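Local coordinates for protein VirX1 (Cyanophage Syn10, PDB 6QGM) that iodinates diverse substrates as a viral halogenase of the tryptophan halogenase family, probably with the help of a flavin cofactor, at residues B[114-117]-B[118-122]; B[127-130]-B[131-134]. All coordinates share one frame; numbering follows the deposited sequence.

Contact 1 of 2, residues B[114-117]-B[118-122]; sequences WGKL and ANKYP
Lys116 O is gripped by two backbone amides: Lys120 N gives a near-straight bond of 2.9 Å with an N-H...O angle of 161°, and Asn119 N adds a weak one. The i to i+4 ladder of an alpha-helix runs on either side of this step, from Ala118 N to Trp114 O, from Asn119 N to Gly115 O and from Tyr121 N to Leu117 O. The last closes the C-terminal turn of helix 113-120, Tyr121 being the first residue to leave helical phi/psi.

The side chains follow the same four-residue spacing. With its CG anti to the backbone N (chi1 177°), Trp114 leans along the helix, and the CB of Ala118 sits over one face of its six-membered ring. Ala118 CB lies 4.1 Å from the centroid of the six-membered ring of Trp114, 13° off its normal, which makes a CH-pi contact; the indole NE1 has Thr129 OG1 as its polar partner. One turn on, Leu117 CD2 reaches Tyr121 CD2 at 4.0 Å, meeting the phenol at its edge and in its plane, while Lys120 CB lies over the ring's centre.

Lys116 and Lys120 run side by side, and their NZ atoms come within 4.6 Å of each other. Asp491 forms salt bridges to both amines, and Asp477 a further one to Lys120, so these carboxylates probably offset the like charges. Asn119 uses ND2 to hold Gln474 O.

The helix lies against later parts of the chain: Lys116 and Leu117 pack on Tyr494 of helix 494-512, where Tyr121 OH also bonds to Glu495, and Asn119 leans on Asp477 of helix 477-484.

Contact 2 of 2, residues B[127-130]-B[131-134]; sequences PETF and ARFV
Phe130 and Val134 pack one turn apart on the short, weakly bonded helix 129-134, an i to i+4 pairing within the tryptophan halogenase fold. Because CG of Phe130 stands anti to its own amide nitrogen (chi1 173°), the ring swings along the helix toward Val134. Both valine methyls use it: Val134 CG2 rests over one face, offset toward the rim, in a CH-pi contact 4.1 Å from the centroid of the Phe130 ring, and Val134 CG1 is 3.8 Å from Phe130 CE1. Phe464 and Trp114 meet the same phenyl group edge-to-face, which buries it among aromatic side chains.

Phe133 N binds Thr129 O at 2.9 Å, through a bent bond, and also makes a weak one to Phe130 O. The ring of Phe133 leads away from the turn to Trp501 and to Phe104 and Phe105.

On another side of the helix, Arg132 folds back along Glu128 and Thr129. Its chain bends at chi2 (-137°), laying the guanidinium of Arg132 beneath Glu128 O, which lies 4.0 Å above the guanidinium plane, offset toward the rim. Glu128 and Arg132 point the same way, but the carboxylate and guanidinium planes stand 79° apart, and Glu128 OE2 and Arg132 NH2 are 5.0 Å from each other, not in contact. The arginine instead makes its salt bridge to Glu142 through NE. The side chains of Glu128 and Thr129 meet the guanidinium through carbon: Glu128 CG lies 3.7 Å from Arg132 NH2, and the methyl CG2 of Thr129 is 3.8 Å from Arg132 NH1.

How the contacts relate
Read from the N terminus, the two contacts come in series: contact 1 is complete by Pro122, before contact 2 opens at Pro127, so they neither nest nor cross. Each closes only a local helical turn. The short connection between helix 113-120 and helix 129-134 turns the chain back so that the two touch: Leu117 CD1 packs on Phe133 CE1 at 3.5 Å, and Trp114 CB lies 3.8 Å from Phe133 CD2. Helix 494-512 receives side chains from both contacts, while helix 477-484 is met from contact 1 and helix 462-468 from contact 2. Together they join these two consecutive helices to later helices of the chain.

Contact 1 of 2, residues B[114-117]-B[118-122]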
loop_
_atom_site.group_PDB
_atom_site.type_symbol
_atom_site.label_atom_id
_atom_site.label_comp_id
_atom_site.label_asym_id
_atom_site.label_seq_id
_atom_site.Cartn_x
_atom_site.Cartn_y
_atom_site.Cartn_z
ATOM N N TRP B 114 -17.091 -7.740 21.271
ATOM C CA TRP B 114 -18.566 -7.568 21.173
ATOM C C TRP B 114 -19.184 -8.709 20.353
ATOM O O TRP B 114 -20.208 -9.268 20.788
ATOM C CB TRP B 114 -18.976 -6.204 20.613
ATOM C CG TRP B 114 -20.464 -6.159 20.498
ATOM C CD1 TRP B 114 -21.370 -5.944 21.495
ATOM C CD2 TRP B 114 -21.222 -6.510 19.336
ATOM N NE1 TRP B 114 -22.639 -6.071 21.017
ATOM C CE2 TRP B 114 -22.582 -6.428 19.694
ATOM C CE3 TRP B 114 -20.883 -6.869 18.029
ATOM C CZ2 TRP B 114 -23.603 -6.662 18.774
ATOM C CZ3 TRP B 114 -21.888 -7.124 17.129
ATOM C CH2 TRP B 114 -23.227 -7.005 17.498
ATOM N N GLY B 115 -18.595 -9.015 19.196
ATOM C CA GLY B 115 -19.036 -10.097 18.296
ATOM C C GLY B 115 -19.095 -11.449 18.996
ATOM O O GLY B 115 -20.086 -12.162 18.775
ATOM N N LYS B 116 -18.084 -11.811 19.801
ATOM C CA LYS B 116 -18.083 -13.091 20.553
ATOM C C LYS B 116 -19.244 -13.089 21.557
ATOM O O LYS B 116 -19.942 -14.123 21.636
ATOM C CB LYS B 116 -16.731 -13.344 21.219
ATOM C CG LYS B 116 -15.601 -13.603 20.234
ATOM C CD LYS B 116 -14.281 -14.003 20.852
ATOM C CE LYS B 116 -14.325 -15.323 21.594
ATOM N NZ LYS B 116 -12.999 -15.990 21.601
ATOM N N LEU B 117 -19.468 -11.966 22.256
ATOM C CA LEU B 117 -20.612 -11.788 23.192
ATOM C C LEU B 117 -21.930 -12.037 22.441
ATOM O O LEU B 117 -22.788 -12.780 22.973
ATOM C CB LEU B 117 -20.591 -10.380 23.803
ATOM C CG LEU B 117 -19.530 -10.141 24.875
ATOM C CD1 LEU B 117 -19.509 -8.689 25.325
ATOM C CD2 LEU B 117 -19.781 -11.039 26.063
ATOM N N ALA B 118 -22.074 -11.431 21.258
ATOM C CA ALA B 118 -23.260 -11.543 20.376
ATOM C C ALA B 118 -23.518 -13.015 20.015
ATOM O O ALA B 118 -24.700 -13.412 20.011
ATOM C CB ALA B 118 -23.076 -10.697 19.146
ATOM N N ASN B 119 -22.467 -13.807 19.759
ATOM C CA ASN B 119 -22.584 -15.244 19.379
ATOM C C ASN B 119 -22.984 -16.064 20.606
ATOM O O ASN B 119 -23.900 -16.895 20.492
ATOM C CB ASN B 119 -21.297 -15.780 18.745
ATOM C CG ASN B 119 -21.172 -15.438 17.271
ATOM O OD1 ASN B 119 -22.180 -15.273 16.575
ATOM N ND2 ASN B 119 -19.938 -15.337 16.785
ATOM N N LYS B 120 -22.318 -15.831 21.739
ATOM C CA LYS B 120 -22.499 -16.605 22.990
ATOM C C LYS B 120 -23.838 -16.257 23.641
ATOM O O LYS B 120 -24.486 -17.176 24.143
ATOM C CB LYS B 120 -21.351 -16.304 23.945
ATOM C CG LYS B 120 -19.985 -16.795 23.488
ATOM C CD LYS B 120 -18.935 -16.574 24.576
ATOM C CE LYS B 120 -17.866 -17.639 24.568
ATOM N NZ LYS B 120 -16.994 -17.441 23.399
ATOM N N TYR B 121 -24.229 -14.981 23.648
ATOM C CA TYR B 121 -25.387 -14.466 24.429
ATOM C C TYR B 121 -26.271 -13.591 23.544
ATOM O O TYR B 121 -26.432 -12.404 23.799
ATOM C CB TYR B 121 -24.868 -13.720 25.660
ATOM C CG TYR B 121 -23.779 -14.441 26.416
ATOM C CD1 TYR B 121 -24.021 -15.641 27.066
ATOM C CD2 TYR B 121 -22.501 -13.916 26.488
ATOM C CE1 TYR B 121 -23.024 -16.299 27.769
ATOM C CE2 TYR B 121 -21.488 -14.560 27.182
ATOM C CZ TYR B 121 -21.749 -15.757 27.828
ATOM O OH TYR B 121 -20.747 -16.361 28.530
ATOM N N PRO B 122 -26.906 -14.177 22.507
ATOM C CA PRO B 122 -27.652 -13.415 21.501
ATOM C C PRO B 122 -28.757 -12.534 22.097
ATOM O O PRO B 122 -28.878 -11.404 21.675
ATOM C CB PRO B 122 -28.320 -14.480 20.620
ATOM C CG PRO B 122 -27.518 -15.743 20.865
ATOM C CD PRO B 122 -27.002 -15.631 22.282
#

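Contact 2 of 2, residues B[127-130]-B[131-134]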
loop_
_atom_site.group_PDB
_atom_site.type_symbol
_atom_site.label_atom_id
_atom_site.label_comp_id
_atom_site.label_asym_id
_atom_site.label_seq_id
_atom_site.Cartn_x
_atom_site.Cartn_y
_atom_site.Cartn_z
ATOM N N PRO B 127 -27.840 -6.422 17.748
ATOM C CA PRO B 127 -27.008 -5.451 17.020
ATOM C C PRO B 127 -26.914 -4.036 17.636
ATOM O O PRO B 127 -25.850 -3.434 17.550
ATOM C CB PRO B 127 -27.683 -5.404 15.641
ATOM C CG PRO B 127 -28.304 -6.780 15.470
ATOM C CD PRO B 127 -28.741 -7.182 16.863
ATOM N N GLU B 128 -27.984 -3.536 18.269
ATOM C CA GLU B 128 -28.007 -2.169 18.842
ATOM C C GLU B 128 -27.057 -2.067 20.041
ATOM O O GLU B 128 -26.845 -0.929 20.501
ATOM C CB GLU B 128 -29.417 -1.738 19.256
ATOM C CG GLU B 128 -30.086 -2.639 20.274
ATOM C CD GLU B 128 -30.965 -3.742 19.673
ATOM O OE1 GLU B 128 -30.717 -4.132 18.493
ATOM O OE2 GLU B 128 -31.892 -4.237 20.397
ATOM N N THR B 129 -26.508 -3.181 20.540
ATOM C CA THR B 129 -25.649 -3.200 21.755
ATOM C C THR B 129 -24.182 -2.918 21.407
ATOM O O THR B 129 -23.434 -2.557 22.363
ATOM C CB THR B 129 -25.752 -4.498 22.564
ATOM O OG1 THR B 129 -25.294 -5.586 21.755
ATOM C CG2 THR B 129 -27.159 -4.729 23.083
ATOM N N PHE B 130 -23.758 -3.069 20.144
ATOM C CA PHE B 130 -22.354 -2.786 19.743
ATOM C C PHE B 130 -22.009 -1.343 20.126
ATOM O O PHE B 130 -20.950 -1.123 20.784
ATOM C CB PHE B 130 -22.079 -3.009 18.256
ATOM C CG PHE B 130 -20.700 -2.545 17.850
ATOM C CD1 PHE B 130 -19.579 -3.288 18.180
ATOM C CD2 PHE B 130 -20.522 -1.328 17.193
ATOM C CE1 PHE B 130 -18.315 -2.840 17.832
ATOM C CE2 PHE B 130 -19.258 -0.893 16.828
ATOM C CZ PHE B 130 -18.155 -1.647 17.158
ATOM N N ALA B 131 -22.861 -0.382 19.738
ATOM C CA ALA B 131 -22.599 1.060 19.953
ATOM C C ALA B 131 -22.492 1.331 21.468
ATOM O O ALA B 131 -21.542 2.012 21.892
ATOM C CB ALA B 131 -23.683 1.877 19.296
ATOM N N ARG B 132 -23.434 0.793 22.251
ATOM C CA ARG B 132 -23.466 0.921 23.724
ATOM C C ARG B 132 -22.175 0.361 24.297
ATOM O O ARG B 132 -21.662 0.939 25.251
ATOM C CB ARG B 132 -24.635 0.141 24.319
ATOM C CG ARG B 132 -25.960 0.383 23.623
ATOM C CD ARG B 132 -27.060 0.541 24.635
ATOM N NE ARG B 132 -28.353 0.504 23.971
ATOM C CZ ARG B 132 -29.152 -0.548 23.918
ATOM N NH1 ARG B 132 -28.822 -1.685 24.515
ATOM N NH2 ARG B 132 -30.303 -0.449 23.279
ATOM N N PHE B 133 -21.693 -0.744 23.730
ATOM C CA PHE B 133 -20.555 -1.522 24.262
ATOM C C PHE B 133 -19.236 -0.826 23.924
ATOM O O PHE B 133 -18.241 -1.205 24.522
ATOM C CB PHE B 133 -20.579 -2.951 23.722
ATOM C CG PHE B 133 -19.544 -3.875 24.320
ATOM C CD1 PHE B 133 -19.771 -4.510 25.533
ATOM C CD2 PHE B 133 -18.341 -4.107 23.675
ATOM C CE1 PHE B 133 -18.812 -5.353 26.082
ATOM C CE2 PHE B 133 -17.396 -4.959 24.225
ATOM C CZ PHE B 133 -17.625 -5.582 25.426
ATOM N N VAL B 134 -19.197 0.139 23.010
ATOM C CA VAL B 134 -17.897 0.759 22.592
ATOM C C VAL B 134 -17.937 2.281 22.720
ATOM O O VAL B 134 -16.856 2.890 22.657
ATOM C CB VAL B 134 -17.494 0.348 21.168
ATOM C CG1 VAL B 134 -17.344 -1.161 21.070
ATOM C CG2 VAL B 134 -18.467 0.896 20.122
#